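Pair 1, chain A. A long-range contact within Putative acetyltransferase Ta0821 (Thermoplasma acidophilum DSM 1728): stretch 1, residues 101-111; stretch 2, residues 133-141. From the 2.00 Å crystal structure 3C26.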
# COMPACT_ATOMS: atom_id res chain seq x y z
N LEU A 101 -21.26 -8.36 -11.01
CA LEU A 101 -21.81 -7.18 -11.69
C LEU A 101 -20.72 -6.47 -12.49
O LEU A 101 -20.97 -5.96 -13.58
CB LEU A 101 -22.42 -6.18 -10.71
CG LEU A 101 -23.79 -6.38 -10.14
CD1 LEU A 101 -24.29 -5.05 -9.55
CD2 LEU A 101 -24.72 -6.86 -11.23
N GLY A 102 -19.51 -6.46 -11.95
CA GLY A 102 -18.42 -5.71 -12.56
C GLY A 102 -18.14 -6.32 -13.92
O GLY A 102 -18.09 -5.66 -14.94
N MSE A 103 -17.97 -7.63 -13.91
CA MSE A 103 -17.77 -8.35 -15.14
C MSE A 103 -18.90 -8.17 -16.15
O MSE A 103 -18.66 -7.96 -17.32
CB MSE A 103 -17.62 -9.80 -14.79
CG MSE A 103 -18.06 -10.72 -15.86
SE MSE A 103 -16.82 -12.11 -15.68
CE MSE A 103 -15.54 -11.03 -16.71
N SER A 104 -20.13 -8.17 -15.67
CA SER A 104 -21.29 -8.10 -16.57
C SER A 104 -21.35 -6.76 -17.20
O SER A 104 -21.62 -6.65 -18.37
CB SER A 104 -22.62 -8.34 -15.85
OG SER A 104 -22.61 -9.62 -15.23
N ILE A 105 -21.14 -5.73 -16.42
CA ILE A 105 -21.22 -4.37 -16.98
C ILE A 105 -20.09 -4.15 -17.98
O ILE A 105 -20.29 -3.51 -18.97
CB ILE A 105 -21.31 -3.23 -15.93
CG1 ILE A 105 -21.95 -2.03 -16.62
CG2 ILE A 105 -19.93 -2.89 -15.26
CD1 ILE A 105 -22.48 -0.99 -15.68
N MSE A 106 -18.94 -4.73 -17.73
CA MSE A 106 -17.79 -4.61 -18.66
C MSE A 106 -18.05 -5.37 -19.96
O MSE A 106 -17.75 -4.89 -21.10
CB MSE A 106 -16.49 -5.14 -18.01
CG MSE A 106 -15.92 -4.19 -16.93
SE MSE A 106 -15.37 -2.48 -17.74
CE MSE A 106 -14.14 -3.23 -19.06
N GLN A 107 -18.61 -6.56 -19.82
CA GLN A 107 -19.00 -7.33 -21.03
C GLN A 107 -20.07 -6.60 -21.87
O GLN A 107 -20.01 -6.60 -23.10
CB GLN A 107 -19.45 -8.74 -20.69
CG GLN A 107 -18.40 -9.56 -20.01
CD GLN A 107 -18.91 -10.92 -19.58
OE1 GLN A 107 -19.82 -11.02 -18.74
NE2 GLN A 107 -18.31 -11.95 -20.09
N GLU A 108 -21.05 -6.00 -21.20
CA GLU A 108 -22.06 -5.25 -21.93
C GLU A 108 -21.40 -4.07 -22.59
O GLU A 108 -21.72 -3.72 -23.73
CB GLU A 108 -23.15 -4.73 -21.01
CG GLU A 108 -23.92 -5.80 -20.40
CD GLU A 108 -24.95 -6.40 -21.33
OE1 GLU A 108 -25.19 -5.84 -22.43
OE2 GLU A 108 -25.55 -7.43 -20.94
N THR A 109 -20.51 -3.43 -21.85
CA THR A 109 -19.77 -2.27 -22.39
C THR A 109 -18.91 -2.66 -23.64
O THR A 109 -18.90 -1.95 -24.65
CB THR A 109 -18.90 -1.58 -21.30
OG1 THR A 109 -19.76 -1.09 -20.27
CG2 THR A 109 -18.07 -0.40 -21.86
N ILE A 110 -18.21 -3.80 -23.60
CA ILE A 110 -17.35 -4.17 -24.74
C ILE A 110 -18.19 -4.37 -25.98
O ILE A 110 -17.83 -3.94 -27.08
CB ILE A 110 -16.47 -5.42 -24.44
CG1 ILE A 110 -15.43 -5.03 -23.37
CG2 ILE A 110 -15.79 -5.96 -25.72
CD1 ILE A 110 -14.89 -6.18 -22.57
N GLN A 111 -19.34 -4.98 -25.77
CA GLN A 111 -20.27 -5.28 -26.86
C GLN A 111 -20.86 -4.00 -27.43
O GLN A 111 -20.90 -3.79 -28.64
CB GLN A 111 -21.37 -6.24 -26.42
CG GLN A 111 -22.49 -6.34 -27.45
CD GLN A 111 -23.02 -7.75 -27.65
OE1 GLN A 111 -22.63 -8.69 -26.96
NE2 GLN A 111 -23.90 -7.92 -28.63
N ARG A 133 -7.40 -8.66 -12.39
CA ARG A 133 -7.77 -9.99 -12.92
C ARG A 133 -8.94 -9.92 -13.90
O ARG A 133 -8.97 -10.59 -14.92
CB ARG A 133 -8.11 -10.96 -11.77
CG ARG A 133 -6.91 -11.29 -10.86
CD ARG A 133 -5.75 -11.91 -11.64
NE ARG A 133 -6.09 -13.23 -12.17
CZ ARG A 133 -6.13 -14.38 -11.48
NH1 ARG A 133 -5.85 -14.41 -10.18
NH2 ARG A 133 -6.46 -15.51 -12.12
N LEU A 134 -9.87 -9.05 -13.60
CA LEU A 134 -11.09 -8.88 -14.44
C LEU A 134 -10.69 -8.31 -15.81
O LEU A 134 -11.02 -8.88 -16.86
CB LEU A 134 -12.10 -7.95 -13.74
CG LEU A 134 -13.28 -7.54 -14.64
CD1 LEU A 134 -14.01 -8.81 -15.00
CD2 LEU A 134 -14.20 -6.57 -14.00
N VAL A 135 -9.91 -7.23 -15.80
CA VAL A 135 -9.49 -6.61 -17.07
C VAL A 135 -8.62 -7.56 -17.89
O VAL A 135 -8.76 -7.66 -19.10
CB VAL A 135 -8.91 -5.15 -16.94
CG1 VAL A 135 -10.01 -4.18 -16.49
CG2 VAL A 135 -7.66 -5.06 -16.02
N HIS A 136 -7.77 -8.30 -17.21
CA HIS A 136 -6.87 -9.23 -17.86
C HIS A 136 -7.69 -10.30 -18.53
O HIS A 136 -7.54 -10.60 -19.70
CB HIS A 136 -5.92 -9.88 -16.84
CG HIS A 136 -4.97 -10.84 -17.47
ND1 HIS A 136 -5.21 -12.19 -17.57
CD2 HIS A 136 -3.81 -10.61 -18.13
CE1 HIS A 136 -4.21 -12.77 -18.22
NE2 HIS A 136 -3.35 -11.83 -18.56
N ARG A 137 -8.56 -10.89 -17.73
CA ARG A 137 -9.45 -11.97 -18.21
C ARG A 137 -10.28 -11.55 -19.42
O ARG A 137 -10.58 -12.35 -20.33
CB ARG A 137 -10.43 -12.36 -17.13
CG ARG A 137 -11.15 -13.62 -17.46
CD ARG A 137 -12.33 -13.81 -16.54
NE ARG A 137 -11.94 -13.73 -15.13
N LEU A 138 -10.62 -10.27 -19.44
CA LEU A 138 -11.46 -9.71 -20.53
C LEU A 138 -10.64 -9.37 -21.77
O LEU A 138 -11.19 -9.07 -22.84
CB LEU A 138 -12.27 -8.53 -20.04
CG LEU A 138 -13.42 -8.83 -19.06
CD1 LEU A 138 -14.04 -7.52 -18.68
CD2 LEU A 138 -14.49 -9.76 -19.63
N GLY A 139 -9.32 -9.48 -21.65
CA GLY A 139 -8.44 -9.29 -22.80
C GLY A 139 -7.75 -7.94 -22.96
O GLY A 139 -7.22 -7.58 -24.00
N PHE A 140 -7.76 -7.19 -21.88
CA PHE A 140 -6.97 -5.98 -21.77
C PHE A 140 -5.52 -6.38 -21.44
O PHE A 140 -5.26 -7.43 -20.88
CB PHE A 140 -7.46 -5.11 -20.63
CG PHE A 140 -8.77 -4.42 -20.88
CD1 PHE A 140 -9.96 -5.09 -20.83
CD2 PHE A 140 -8.80 -3.04 -21.06
CE1 PHE A 140 -11.16 -4.44 -21.00
CE2 PHE A 140 -10.01 -2.37 -21.22
CZ PHE A 140 -11.19 -3.10 -21.20
N HIS A 141 -4.59 -5.50 -21.81
CA HIS A 141 -3.18 -5.63 -21.43
C HIS A 141 -2.65 -4.31 -20.91
O HIS A 141 -3.05 -3.26 -21.36
CB HIS A 141 -2.32 -6.17 -22.58
CG HIS A 141 -2.62 -5.54 -23.91
ND1 HIS A 141 -3.46 -6.14 -24.83
CD2 HIS A 141 -2.19 -4.38 -24.47
CE1 HIS A 141 -3.56 -5.35 -25.89
NE2 HIS A 141 -2.79 -4.28 -25.70

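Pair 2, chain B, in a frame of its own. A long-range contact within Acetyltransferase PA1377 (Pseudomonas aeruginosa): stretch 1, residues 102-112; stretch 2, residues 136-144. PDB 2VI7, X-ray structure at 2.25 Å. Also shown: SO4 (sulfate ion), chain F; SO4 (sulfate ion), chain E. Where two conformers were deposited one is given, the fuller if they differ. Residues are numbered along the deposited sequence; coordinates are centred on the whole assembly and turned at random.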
# COMPACT_ATOMS: atom_id res chain seq x y z
N VAL B 102 23.03 11.12 7.39
CA VAL B 102 22.73 10.55 6.10
C VAL B 102 21.22 10.54 5.87
O VAL B 102 20.76 10.82 4.76
CB VAL B 102 23.28 9.12 5.99
CG1 VAL B 102 22.87 8.49 4.67
CG2 VAL B 102 24.79 9.16 6.12
N GLY B 103 20.46 10.25 6.91
CA GLY B 103 19.01 10.21 6.80
C GLY B 103 18.39 11.55 6.43
O GLY B 103 17.59 11.62 5.49
N SER B 104 18.76 12.60 7.15
CA SER B 104 18.22 13.93 6.88
C SER B 104 18.59 14.40 5.48
O SER B 104 17.79 15.06 4.81
CB SER B 104 18.76 14.94 7.90
OG SER B 104 20.15 15.10 7.76
N ARG B 105 19.79 14.06 5.04
CA ARG B 105 20.27 14.43 3.71
C ARG B 105 19.35 13.84 2.65
O ARG B 105 18.83 14.55 1.78
CB ARG B 105 21.69 13.89 3.53
CG ARG B 105 22.45 14.44 2.34
CD ARG B 105 23.14 15.76 2.67
NE ARG B 105 24.08 16.15 1.61
CZ ARG B 105 23.71 16.55 0.39
NH1 ARG B 105 24.64 16.88 -0.50
NH2 ARG B 105 22.43 16.63 0.07
N LEU B 106 19.16 12.53 2.73
CA LEU B 106 18.31 11.80 1.80
C LEU B 106 16.86 12.27 1.83
O LEU B 106 16.28 12.56 0.79
CB LEU B 106 18.36 10.29 2.12
CG LEU B 106 19.56 9.45 1.67
CD1 LEU B 106 19.55 8.11 2.39
CD2 LEU B 106 19.52 9.25 0.16
N LEU B 107 16.28 12.35 3.03
CA LEU B 107 14.89 12.74 3.19
C LEU B 107 14.61 14.17 2.76
O LEU B 107 13.66 14.43 2.03
CB LEU B 107 14.43 12.53 4.65
CG LEU B 107 12.94 12.77 4.94
CD1 LEU B 107 12.09 11.92 3.99
CD2 LEU B 107 12.62 12.45 6.39
N GLY B 108 15.46 15.10 3.20
CA GLY B 108 15.28 16.48 2.83
C GLY B 108 15.24 16.64 1.32
O GLY B 108 14.45 17.42 0.79
N GLU B 109 16.06 15.86 0.63
CA GLU B 109 16.14 15.92 -0.82
C GLU B 109 14.93 15.29 -1.52
O GLU B 109 14.51 15.77 -2.56
CB GLU B 109 17.43 15.26 -1.31
CG GLU B 109 17.76 15.55 -2.76
CD GLU B 109 18.54 16.85 -2.93
OE1 GLU B 109 18.66 17.60 -1.94
OE2 GLU B 109 19.02 17.09 -4.06
N LEU B 110 14.39 14.21 -0.96
CA LEU B 110 13.22 13.57 -1.56
C LEU B 110 12.02 14.50 -1.41
O LEU B 110 11.15 14.56 -2.28
CB LEU B 110 12.89 12.24 -0.87
CG LEU B 110 13.79 11.02 -1.04
CD1 LEU B 110 13.17 9.86 -0.29
CD2 LEU B 110 13.92 10.66 -2.50
N LEU B 111 11.98 15.23 -0.29
CA LEU B 111 10.90 16.16 -0.00
C LEU B 111 10.98 17.40 -0.88
O LEU B 111 9.97 18.04 -1.14
CB LEU B 111 10.92 16.54 1.47
CG LEU B 111 10.63 15.38 2.42
CD1 LEU B 111 10.65 15.84 3.86
CD2 LEU B 111 9.28 14.78 2.05
N ASP B 112 12.20 17.74 -1.31
CA ASP B 112 12.40 18.89 -2.20
C ASP B 112 11.77 18.51 -3.54
O ASP B 112 11.08 19.32 -4.17
CB ASP B 112 13.90 19.16 -2.40
CG ASP B 112 14.16 20.26 -3.45
OD1 ASP B 112 15.02 20.06 -4.34
OD2 ASP B 112 13.50 21.32 -3.37
N ALA B 136 12.15 10.78 15.16
CA ALA B 136 12.59 12.15 15.39
C ALA B 136 12.91 12.80 14.06
O ALA B 136 12.62 13.98 13.86
CB ALA B 136 13.82 12.15 16.30
N LEU B 137 13.51 12.03 13.16
CA LEU B 137 13.87 12.52 11.83
C LEU B 137 12.63 12.89 11.00
O LEU B 137 12.55 13.98 10.43
CB LEU B 137 14.70 11.47 11.08
CG LEU B 137 15.00 11.78 9.61
CD1 LEU B 137 15.86 13.02 9.51
CD2 LEU B 137 15.72 10.62 8.96
N TYR B 138 11.65 11.99 10.94
CA TYR B 138 10.44 12.23 10.18
C TYR B 138 9.64 13.37 10.78
O TYR B 138 9.04 14.15 10.06
CB TYR B 138 9.61 10.95 10.11
CG TYR B 138 10.40 9.77 9.55
CD1 TYR B 138 11.27 9.94 8.47
CD2 TYR B 138 10.27 8.49 10.09
CE1 TYR B 138 12.00 8.87 7.94
CE2 TYR B 138 10.99 7.40 9.56
CZ TYR B 138 11.86 7.60 8.49
OH TYR B 138 12.59 6.56 7.98
N ARG B 139 9.64 13.48 12.11
CA ARG B 139 8.93 14.57 12.78
C ARG B 139 9.61 15.90 12.48
O ARG B 139 8.96 16.92 12.35
CB ARG B 139 8.88 14.33 14.29
CG ARG B 139 7.84 13.33 14.71
CD ARG B 139 7.94 13.03 16.19
NE ARG B 139 6.82 12.20 16.63
CZ ARG B 139 6.77 11.60 17.82
NH1 ARG B 139 7.77 11.73 18.68
NH2 ARG B 139 5.72 10.87 18.15
N LYS B 140 10.94 15.87 12.38
CA LYS B 140 11.71 17.07 12.07
C LYS B 140 11.26 17.63 10.71
O LYS B 140 11.21 18.85 10.52
CB LYS B 140 13.20 16.73 11.99
CG LYS B 140 14.04 17.76 11.26
CD LYS B 140 15.47 17.30 11.06
CE LYS B 140 16.18 18.14 10.00
NZ LYS B 140 16.11 19.61 10.26
N PHE B 141 10.92 16.74 9.78
CA PHE B 141 10.50 17.14 8.44
C PHE B 141 9.00 17.33 8.23
O PHE B 141 8.53 17.35 7.09
CB PHE B 141 11.03 16.16 7.38
CG PHE B 141 12.50 16.34 7.05
CD1 PHE B 141 13.48 15.66 7.78
CD2 PHE B 141 12.90 17.23 6.06
CE1 PHE B 141 14.85 15.88 7.53
CE2 PHE B 141 14.27 17.46 5.80
CZ PHE B 141 15.24 16.78 6.54
N GLY B 142 8.25 17.47 9.32
CA GLY B 142 6.82 17.70 9.22
C GLY B 142 5.89 16.50 9.21
O GLY B 142 4.68 16.69 9.06
N PHE B 143 6.41 15.29 9.34
CA PHE B 143 5.53 14.13 9.34
C PHE B 143 4.84 14.01 10.69
O PHE B 143 5.44 14.24 11.74
CB PHE B 143 6.29 12.82 9.08
CG PHE B 143 6.73 12.64 7.66
CD1 PHE B 143 7.90 13.26 7.20
CD2 PHE B 143 6.00 11.85 6.78
CE1 PHE B 143 8.32 13.09 5.88
CE2 PHE B 143 6.42 11.67 5.46
CZ PHE B 143 7.59 12.30 5.00
N GLU B 144 3.56 13.66 10.66
CA GLU B 144 2.81 13.50 11.88
C GLU B 144 2.26 12.09 11.88
O GLU B 144 1.96 11.54 10.82
CB GLU B 144 1.66 14.48 11.93
CG GLU B 144 2.06 15.93 12.05
CD GLU B 144 0.85 16.84 12.08
OE1 GLU B 144 0.06 16.77 13.06
OE2 GLU B 144 0.68 17.63 11.13
S SO4 F . 20.51 11.65 10.59
O1 SO4 F . 20.60 10.44 9.74
O2 SO4 F . 19.30 11.58 11.45
O3 SO4 F . 21.69 11.74 11.48
O4 SO4 F . 20.46 12.86 9.72
S SO4 E . 3.24 13.10 16.18
O1 SO4 E . 4.12 12.09 15.57
O2 SO4 E . 2.10 13.39 15.28
O3 SO4 E . 2.71 12.61 17.48
O4 SO4 E . 4.04 14.32 16.35

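The sharpest difference lies near the end of the second helix, in the residue of that stretch with the most surface covered by the other: L138(A) in pair 1, the ring of F141(B) in pair 2. In pair 1, L138(A) is a knob held among M103(A), M106(A), Q107(A) and I110(A). Its CD2 lies 3.4 Å from M103(A) CE and 3.9 Å from Q107(A) CG, while its CD1 lies 3.5 Å from M106(A) CB. In pair 2 the positions of M103(A) and Q107(A) are taken by S104(B) and G108(B), and the larger ring occupies the space that these small residues leave. F141(B) CE2 comes within 3.3 Å of G108(B) CA, so close that an ideal CB on that glycine would be only 3.2 Å from CE2. At these two positions long side chains accompany the leucine, and a serine and a glycine accompany the phenylalanine.

Beneath this exchange the backbones are nearly identical, superposing to 0.4 Å over 14 central residues. The helices run in the same general direction, crossing at -38° in pair 1 and -36° in pair 2, with axes 10.7 and 10.4 Å apart. Both second helices then turn through a glycine, G139(A) matching G142(B), whose positive phi would jam a CB against the preceding carbonyl O. The turn delivers a phenylalanine, F140(A) or F143(B), back toward the first helix, and the two side-chain centres differ by just 0.3 Å.

L134(A) and L137(B) adopt nearly the same pose, both chi1 t and chi2 p, with side-chain centres 0.4 Å apart. Their neighbours differ. The flexible selenomethionine M103(A) starts sideways but brings its CE to 3.2 Å from L134(A) CD1, whereas S104(B) offers a shorter surface, its CA 3.6 Å from L137(B) CD1. S104(B) also donates through N and OG to a sulfate, probably from the crystallisation liquor.

At the centre, selenomethionine M106(A) matches L107(B). M106(A) reaches past L138(A), setting its CE 3.6 Å from F140(A) CZ. L107(B) also reaches the matching phenylalanine, but more loosely, its CD2 4.4 Å from F143(B) CE1; its CG lies over one face of the F141(B) ring and its CD2 at the edge of the Y138(B) ring, 3.5 Å from Y138(B) CD1. The matching V135(A) makes no such contact. One turn on, I110(A) and L111(B) do the same job, touching both late residues: L111(B) CD1 is 3.4 Å from F141(B) CD2, and I110(A) CD1 is 4.2 Å from L138(A) CD1.

No hydrogen bond crosses either interface among the modelled atoms, so fit between apolar surfaces carries both contacts, burying 375 and 390 Å².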